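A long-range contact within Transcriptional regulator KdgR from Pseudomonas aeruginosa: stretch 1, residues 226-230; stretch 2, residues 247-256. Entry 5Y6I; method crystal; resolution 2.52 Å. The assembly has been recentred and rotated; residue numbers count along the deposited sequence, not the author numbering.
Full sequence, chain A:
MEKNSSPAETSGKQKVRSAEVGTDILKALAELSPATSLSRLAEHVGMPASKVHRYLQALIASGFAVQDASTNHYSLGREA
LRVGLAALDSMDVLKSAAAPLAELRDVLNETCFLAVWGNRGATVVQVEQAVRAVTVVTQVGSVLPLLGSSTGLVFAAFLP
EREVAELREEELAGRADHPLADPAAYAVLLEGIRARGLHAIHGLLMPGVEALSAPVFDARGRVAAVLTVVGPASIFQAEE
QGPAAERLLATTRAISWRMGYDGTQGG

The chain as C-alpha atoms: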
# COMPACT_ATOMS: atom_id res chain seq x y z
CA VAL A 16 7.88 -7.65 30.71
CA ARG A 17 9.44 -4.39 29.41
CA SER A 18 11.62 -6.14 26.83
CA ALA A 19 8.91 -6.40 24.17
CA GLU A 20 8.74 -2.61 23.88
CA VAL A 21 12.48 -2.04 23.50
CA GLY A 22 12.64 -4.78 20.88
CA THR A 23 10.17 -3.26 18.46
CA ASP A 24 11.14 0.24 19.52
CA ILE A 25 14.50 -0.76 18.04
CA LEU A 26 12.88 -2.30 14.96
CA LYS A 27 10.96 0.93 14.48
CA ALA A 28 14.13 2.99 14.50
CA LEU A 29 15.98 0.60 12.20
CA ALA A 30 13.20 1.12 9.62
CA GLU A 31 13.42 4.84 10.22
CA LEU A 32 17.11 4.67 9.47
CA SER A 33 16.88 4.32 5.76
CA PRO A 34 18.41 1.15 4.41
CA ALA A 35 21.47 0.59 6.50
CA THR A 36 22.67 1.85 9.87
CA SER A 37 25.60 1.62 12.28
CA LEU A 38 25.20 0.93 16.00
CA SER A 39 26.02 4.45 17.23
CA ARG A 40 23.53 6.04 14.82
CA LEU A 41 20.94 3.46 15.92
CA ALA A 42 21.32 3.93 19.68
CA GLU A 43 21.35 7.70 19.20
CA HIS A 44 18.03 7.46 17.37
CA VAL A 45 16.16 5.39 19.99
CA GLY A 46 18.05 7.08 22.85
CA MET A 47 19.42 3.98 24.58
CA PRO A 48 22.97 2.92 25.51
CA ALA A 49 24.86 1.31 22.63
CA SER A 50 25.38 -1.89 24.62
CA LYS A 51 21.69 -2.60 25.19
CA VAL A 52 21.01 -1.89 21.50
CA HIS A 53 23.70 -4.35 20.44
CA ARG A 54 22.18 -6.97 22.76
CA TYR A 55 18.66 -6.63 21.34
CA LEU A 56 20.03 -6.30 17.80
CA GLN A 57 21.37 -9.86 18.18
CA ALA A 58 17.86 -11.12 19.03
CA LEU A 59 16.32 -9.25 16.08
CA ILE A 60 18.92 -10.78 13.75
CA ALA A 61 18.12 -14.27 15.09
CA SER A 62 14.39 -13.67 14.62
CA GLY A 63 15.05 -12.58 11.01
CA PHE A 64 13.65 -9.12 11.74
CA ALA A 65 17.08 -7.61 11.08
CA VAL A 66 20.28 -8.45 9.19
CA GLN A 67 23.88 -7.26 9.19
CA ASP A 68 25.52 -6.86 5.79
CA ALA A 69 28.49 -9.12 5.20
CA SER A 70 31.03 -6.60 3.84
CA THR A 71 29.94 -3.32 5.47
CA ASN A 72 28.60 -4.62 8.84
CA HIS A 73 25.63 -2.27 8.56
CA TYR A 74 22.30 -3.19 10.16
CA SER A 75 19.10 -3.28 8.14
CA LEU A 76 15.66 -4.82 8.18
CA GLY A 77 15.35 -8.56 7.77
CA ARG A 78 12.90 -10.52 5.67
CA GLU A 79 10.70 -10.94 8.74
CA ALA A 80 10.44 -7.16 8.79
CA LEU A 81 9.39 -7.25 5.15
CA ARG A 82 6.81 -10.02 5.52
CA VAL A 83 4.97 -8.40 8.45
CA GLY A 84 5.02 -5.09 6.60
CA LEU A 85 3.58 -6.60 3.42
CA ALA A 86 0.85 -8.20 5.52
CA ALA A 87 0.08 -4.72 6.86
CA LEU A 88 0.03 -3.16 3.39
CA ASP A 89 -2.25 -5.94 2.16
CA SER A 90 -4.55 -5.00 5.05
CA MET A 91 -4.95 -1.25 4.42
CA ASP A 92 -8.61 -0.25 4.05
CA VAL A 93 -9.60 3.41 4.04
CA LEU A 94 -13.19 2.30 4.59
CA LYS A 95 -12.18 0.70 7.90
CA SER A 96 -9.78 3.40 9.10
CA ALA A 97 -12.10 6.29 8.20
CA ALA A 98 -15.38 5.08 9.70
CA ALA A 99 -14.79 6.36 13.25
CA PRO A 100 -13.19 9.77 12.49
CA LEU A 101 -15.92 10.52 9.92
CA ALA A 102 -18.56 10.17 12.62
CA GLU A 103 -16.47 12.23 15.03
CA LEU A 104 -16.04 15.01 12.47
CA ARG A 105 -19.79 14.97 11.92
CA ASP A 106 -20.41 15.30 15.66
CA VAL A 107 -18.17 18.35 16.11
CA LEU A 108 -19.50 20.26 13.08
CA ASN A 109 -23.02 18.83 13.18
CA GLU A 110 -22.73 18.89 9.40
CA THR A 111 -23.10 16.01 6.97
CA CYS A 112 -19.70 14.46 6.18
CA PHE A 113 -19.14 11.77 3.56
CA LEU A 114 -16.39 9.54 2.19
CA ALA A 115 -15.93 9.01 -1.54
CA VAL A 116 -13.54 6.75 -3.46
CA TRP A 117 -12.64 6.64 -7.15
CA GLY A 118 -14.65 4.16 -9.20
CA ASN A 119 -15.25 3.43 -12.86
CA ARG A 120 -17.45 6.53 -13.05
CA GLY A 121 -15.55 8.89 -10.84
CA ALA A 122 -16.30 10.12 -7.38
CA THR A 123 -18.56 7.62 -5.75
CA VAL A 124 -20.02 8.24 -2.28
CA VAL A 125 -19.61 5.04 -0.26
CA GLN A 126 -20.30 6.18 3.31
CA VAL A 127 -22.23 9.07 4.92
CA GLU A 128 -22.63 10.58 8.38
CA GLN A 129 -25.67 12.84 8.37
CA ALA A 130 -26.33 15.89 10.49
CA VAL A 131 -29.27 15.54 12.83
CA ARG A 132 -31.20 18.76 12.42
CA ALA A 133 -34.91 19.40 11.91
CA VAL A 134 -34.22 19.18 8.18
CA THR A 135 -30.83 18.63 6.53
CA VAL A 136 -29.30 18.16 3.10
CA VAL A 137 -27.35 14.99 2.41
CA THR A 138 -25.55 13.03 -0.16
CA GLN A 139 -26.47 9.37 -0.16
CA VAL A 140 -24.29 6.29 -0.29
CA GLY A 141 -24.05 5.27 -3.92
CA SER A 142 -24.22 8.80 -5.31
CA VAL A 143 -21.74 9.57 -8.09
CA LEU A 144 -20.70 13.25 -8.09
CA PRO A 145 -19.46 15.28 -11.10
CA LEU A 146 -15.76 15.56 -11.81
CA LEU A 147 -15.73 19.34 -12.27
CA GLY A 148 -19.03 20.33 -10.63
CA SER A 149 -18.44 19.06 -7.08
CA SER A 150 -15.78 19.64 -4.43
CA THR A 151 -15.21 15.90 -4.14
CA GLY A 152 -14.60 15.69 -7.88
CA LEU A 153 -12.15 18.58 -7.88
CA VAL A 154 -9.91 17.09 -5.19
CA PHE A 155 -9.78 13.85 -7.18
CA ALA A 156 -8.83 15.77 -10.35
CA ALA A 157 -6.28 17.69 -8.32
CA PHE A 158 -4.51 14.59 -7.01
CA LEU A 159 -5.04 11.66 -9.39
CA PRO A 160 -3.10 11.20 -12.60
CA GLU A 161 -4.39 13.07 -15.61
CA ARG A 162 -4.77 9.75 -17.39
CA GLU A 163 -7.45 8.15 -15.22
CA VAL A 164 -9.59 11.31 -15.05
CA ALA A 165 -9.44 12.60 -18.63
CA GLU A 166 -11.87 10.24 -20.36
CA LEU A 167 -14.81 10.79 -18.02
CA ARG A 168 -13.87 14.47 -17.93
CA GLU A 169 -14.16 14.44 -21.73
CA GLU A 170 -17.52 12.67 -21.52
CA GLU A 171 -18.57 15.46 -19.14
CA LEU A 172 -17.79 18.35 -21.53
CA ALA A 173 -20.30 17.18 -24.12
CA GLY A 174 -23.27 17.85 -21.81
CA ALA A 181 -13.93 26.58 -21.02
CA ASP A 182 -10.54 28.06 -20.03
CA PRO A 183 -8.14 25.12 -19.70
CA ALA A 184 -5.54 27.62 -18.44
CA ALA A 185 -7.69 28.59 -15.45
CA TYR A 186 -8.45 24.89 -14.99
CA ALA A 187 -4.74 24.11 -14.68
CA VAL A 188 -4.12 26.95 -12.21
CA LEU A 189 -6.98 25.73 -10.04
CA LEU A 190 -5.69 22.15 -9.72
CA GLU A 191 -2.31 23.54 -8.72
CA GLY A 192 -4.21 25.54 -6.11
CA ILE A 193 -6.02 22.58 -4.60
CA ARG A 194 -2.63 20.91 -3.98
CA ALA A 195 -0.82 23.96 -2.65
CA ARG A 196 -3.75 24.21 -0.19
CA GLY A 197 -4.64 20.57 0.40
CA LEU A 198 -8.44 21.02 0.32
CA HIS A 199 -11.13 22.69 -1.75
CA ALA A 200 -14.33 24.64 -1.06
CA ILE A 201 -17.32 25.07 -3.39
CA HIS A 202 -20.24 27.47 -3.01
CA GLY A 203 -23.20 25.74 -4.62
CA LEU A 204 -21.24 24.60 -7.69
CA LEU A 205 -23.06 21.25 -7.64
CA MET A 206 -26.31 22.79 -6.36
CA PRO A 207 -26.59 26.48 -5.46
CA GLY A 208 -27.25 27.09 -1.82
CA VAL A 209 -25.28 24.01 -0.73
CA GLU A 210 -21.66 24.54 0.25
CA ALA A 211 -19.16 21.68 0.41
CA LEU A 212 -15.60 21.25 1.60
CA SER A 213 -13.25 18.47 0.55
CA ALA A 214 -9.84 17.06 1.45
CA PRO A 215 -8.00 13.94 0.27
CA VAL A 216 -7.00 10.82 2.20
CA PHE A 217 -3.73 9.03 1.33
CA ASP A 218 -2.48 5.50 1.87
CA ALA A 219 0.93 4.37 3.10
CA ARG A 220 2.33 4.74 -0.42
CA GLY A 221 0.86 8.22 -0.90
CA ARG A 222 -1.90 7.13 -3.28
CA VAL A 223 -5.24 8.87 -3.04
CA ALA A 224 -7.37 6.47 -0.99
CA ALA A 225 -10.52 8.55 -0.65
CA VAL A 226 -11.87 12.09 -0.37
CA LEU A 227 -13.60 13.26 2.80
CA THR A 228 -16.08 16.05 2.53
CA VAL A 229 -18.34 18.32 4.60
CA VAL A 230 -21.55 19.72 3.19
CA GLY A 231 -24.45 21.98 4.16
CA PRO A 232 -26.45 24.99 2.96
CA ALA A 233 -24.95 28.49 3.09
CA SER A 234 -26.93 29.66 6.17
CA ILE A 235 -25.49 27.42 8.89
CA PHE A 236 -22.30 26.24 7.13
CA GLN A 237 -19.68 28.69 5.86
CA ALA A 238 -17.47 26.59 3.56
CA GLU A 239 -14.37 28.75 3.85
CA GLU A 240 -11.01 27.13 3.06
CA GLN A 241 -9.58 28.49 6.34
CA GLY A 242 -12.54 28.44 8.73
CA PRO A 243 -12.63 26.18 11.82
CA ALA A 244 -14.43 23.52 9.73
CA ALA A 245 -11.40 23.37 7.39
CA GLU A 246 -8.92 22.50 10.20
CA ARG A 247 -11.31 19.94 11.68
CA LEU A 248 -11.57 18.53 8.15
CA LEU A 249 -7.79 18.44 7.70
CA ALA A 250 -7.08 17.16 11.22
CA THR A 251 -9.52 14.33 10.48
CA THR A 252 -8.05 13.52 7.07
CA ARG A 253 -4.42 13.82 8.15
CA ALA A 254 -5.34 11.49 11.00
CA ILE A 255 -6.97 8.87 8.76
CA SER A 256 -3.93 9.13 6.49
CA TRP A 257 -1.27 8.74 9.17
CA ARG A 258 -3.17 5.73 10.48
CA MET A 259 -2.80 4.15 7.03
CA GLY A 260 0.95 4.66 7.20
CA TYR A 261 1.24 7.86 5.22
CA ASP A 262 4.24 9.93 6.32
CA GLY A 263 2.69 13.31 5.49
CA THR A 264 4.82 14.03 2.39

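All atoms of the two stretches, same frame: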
# COMPACT_ATOMS: atom_id res chain seq x y z
N VAL A 226 -11.67 10.68 -0.64
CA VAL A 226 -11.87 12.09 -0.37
C VAL A 226 -12.93 12.20 0.71
O VAL A 226 -13.94 11.48 0.67
CB VAL A 226 -12.28 12.87 -1.62
CG1 VAL A 226 -12.44 14.38 -1.31
CG2 VAL A 226 -11.26 12.67 -2.71
N LEU A 227 -12.68 13.05 1.70
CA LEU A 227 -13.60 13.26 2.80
C LEU A 227 -14.09 14.70 2.73
O LEU A 227 -13.32 15.61 2.40
CB LEU A 227 -12.92 12.98 4.15
CG LEU A 227 -13.85 12.55 5.29
CD1 LEU A 227 -13.04 11.79 6.34
CD2 LEU A 227 -14.58 13.73 5.93
N THR A 228 -15.36 14.90 3.05
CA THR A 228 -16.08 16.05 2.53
C THR A 228 -17.20 16.46 3.48
O THR A 228 -17.97 15.60 3.92
CB THR A 228 -16.68 15.69 1.19
OG1 THR A 228 -17.12 14.34 1.30
CG2 THR A 228 -15.67 15.74 0.10
N VAL A 229 -17.30 17.76 3.74
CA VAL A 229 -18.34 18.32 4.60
C VAL A 229 -19.29 19.14 3.74
O VAL A 229 -18.87 19.79 2.77
CB VAL A 229 -17.72 19.19 5.71
CG1 VAL A 229 -18.81 19.89 6.54
CG2 VAL A 229 -16.81 18.33 6.61
N VAL A 230 -20.57 19.14 4.09
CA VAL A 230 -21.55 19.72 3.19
C VAL A 230 -22.75 20.22 3.99
O VAL A 230 -23.08 19.68 5.05
CB VAL A 230 -21.92 18.68 2.10
CG1 VAL A 230 -22.51 17.45 2.73
CG2 VAL A 230 -22.83 19.28 1.03
N ARG A 247 -10.69 21.19 11.28
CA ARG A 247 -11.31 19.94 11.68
C ARG A 247 -11.27 18.94 10.54
O ARG A 247 -10.90 17.77 10.73
CB ARG A 247 -12.75 20.17 12.14
CG ARG A 247 -12.89 21.07 13.34
CD ARG A 247 -12.01 20.59 14.47
NE ARG A 247 -12.31 21.26 15.74
CZ ARG A 247 -11.82 20.86 16.91
NH1 ARG A 247 -11.02 19.80 16.94
NH2 ARG A 247 -12.14 21.49 18.03
N LEU A 248 -11.60 19.40 9.32
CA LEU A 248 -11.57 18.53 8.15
C LEU A 248 -10.18 17.97 7.93
O LEU A 248 -10.00 16.76 7.73
CB LEU A 248 -12.03 19.29 6.91
CG LEU A 248 -11.94 18.48 5.60
CD1 LEU A 248 -12.64 17.12 5.68
CD2 LEU A 248 -12.49 19.30 4.46
N LEU A 249 -9.17 18.85 7.96
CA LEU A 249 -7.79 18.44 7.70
C LEU A 249 -7.26 17.57 8.83
O LEU A 249 -6.66 16.51 8.59
CB LEU A 249 -6.91 19.66 7.48
CG LEU A 249 -7.11 20.41 6.13
CD1 LEU A 249 -6.28 21.69 6.02
CD2 LEU A 249 -6.79 19.48 4.97
N ALA A 250 -7.46 17.99 10.08
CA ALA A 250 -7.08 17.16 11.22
C ALA A 250 -7.65 15.75 11.08
O ALA A 250 -6.94 14.76 11.30
CB ALA A 250 -7.55 17.80 12.52
N THR A 251 -8.93 15.64 10.70
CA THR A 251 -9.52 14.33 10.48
C THR A 251 -8.81 13.58 9.36
O THR A 251 -8.44 12.41 9.51
CB THR A 251 -11.01 14.46 10.14
OG1 THR A 251 -11.69 15.16 11.18
CG2 THR A 251 -11.63 13.09 9.96
N THR A 252 -8.60 14.25 8.22
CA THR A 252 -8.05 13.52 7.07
C THR A 252 -6.56 13.23 7.22
O THR A 252 -6.10 12.15 6.84
CB THR A 252 -8.36 14.27 5.78
OG1 THR A 252 -7.96 15.65 5.89
CG2 THR A 252 -9.84 14.22 5.53
N ARG A 253 -5.80 14.16 7.80
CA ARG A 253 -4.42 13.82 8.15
C ARG A 253 -4.35 12.69 9.16
O ARG A 253 -3.40 11.90 9.14
CB ARG A 253 -3.70 15.05 8.68
CG ARG A 253 -3.23 15.96 7.58
CD ARG A 253 -3.12 17.37 8.08
NE ARG A 253 -2.78 18.27 6.99
CZ ARG A 253 -2.70 19.59 7.11
NH1 ARG A 253 -2.39 20.33 6.06
NH2 ARG A 253 -2.94 20.16 8.29
N ALA A 254 -5.34 12.60 10.05
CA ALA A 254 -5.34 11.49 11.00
C ALA A 254 -5.58 10.17 10.29
O ALA A 254 -4.80 9.22 10.42
CB ALA A 254 -6.38 11.72 12.10
N ILE A 255 -6.68 10.09 9.52
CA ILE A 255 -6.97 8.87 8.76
C ILE A 255 -5.77 8.46 7.93
O ILE A 255 -5.44 7.27 7.84
CB ILE A 255 -8.21 9.08 7.88
CG1 ILE A 255 -9.43 9.51 8.69
CG2 ILE A 255 -8.53 7.82 7.07
CD1 ILE A 255 -10.69 9.70 7.83
N SER A 256 -5.09 9.43 7.31
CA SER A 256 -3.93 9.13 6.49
C SER A 256 -2.83 8.49 7.32
O SER A 256 -2.39 7.38 7.04
CB SER A 256 -3.40 10.39 5.81
OG SER A 256 -4.17 10.72 4.68

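How does the strand present itself to the helix, beginning at Val226? Strand 226-230 and helix 247-256 run nearly antiparallel, at 158°, with their axes 9.4 Å apart at closest approach. That spacing leaves room for one layer of side chains between the two backbones. In a strand successive side chains alternate sides, and here the alternation decides which residues take part: Val226 points away and makes no contact, although it is buried, whereas Leu227 points toward the helix.

Why does Leu227 dominate the contact? Its CA lies 7.0 Å from the CA of Thr252, and its side chain, with chi1 and chi2 both t, reaches into the helix surface. The other stretch covers 91 Å² of this residue, the largest share of any. Leu227 CD1 meets Ile255 CD1 at 3.5 Å, and the same Leu227 CD1 lies 4.1 Å from Thr251 CG2. Leu227 CD2 packs against Leu248 CD1 at 3.9 Å, while Leu227 CB sits 3.6 Å from Thr252 CG2. A branched aliphatic side chain suits this position because its two methyls can touch different residues, here on successive turns of the helix.

How can two threonines belong to so apolar a surface? Each offers a methyl to Leu227 while its hydroxyl is engaged within the helix. Thr251 OG1 donates a hydrogen bond to Arg247 O at 2.8 Å, one turn back. Thr252, in the p rotamer, has its OG1 3.0 Å from Leu248 O and 3.1 Å from Leu249 O, so its hydroxyl also lies close to helix carbonyls. Neither polar group has to be satisfied by the strand, and no hydrogen bond crosses between the stretches.

What happens at Thr228, where the strand turns its other side? Its side chain points away, and Thr228 OG1 is hydrogen-bonded elsewhere in the structure. Only the backbone comes near the helix, with Thr228 N 4.4 Å from Leu248 CD1. The preceding carbonyl is closer: Leu227 O lies 3.7 Å from Leu248 CD1, so the leucine methyl packs against the strand's main chain as well as its side chains.

Where does the contact end? Val229 points toward the helix again, but its compact side chain makes a looser approach, with Val229 CG2 4.4 Å from Leu248 CD1. Leu248 starts sideways from its CA, yet its end comes nearer the strand, allowing CD1 to touch both Leu227 and Val229. Val230 is out of reach. The two stretches together bury 227 Å², and the side-chain packing between them is apolar.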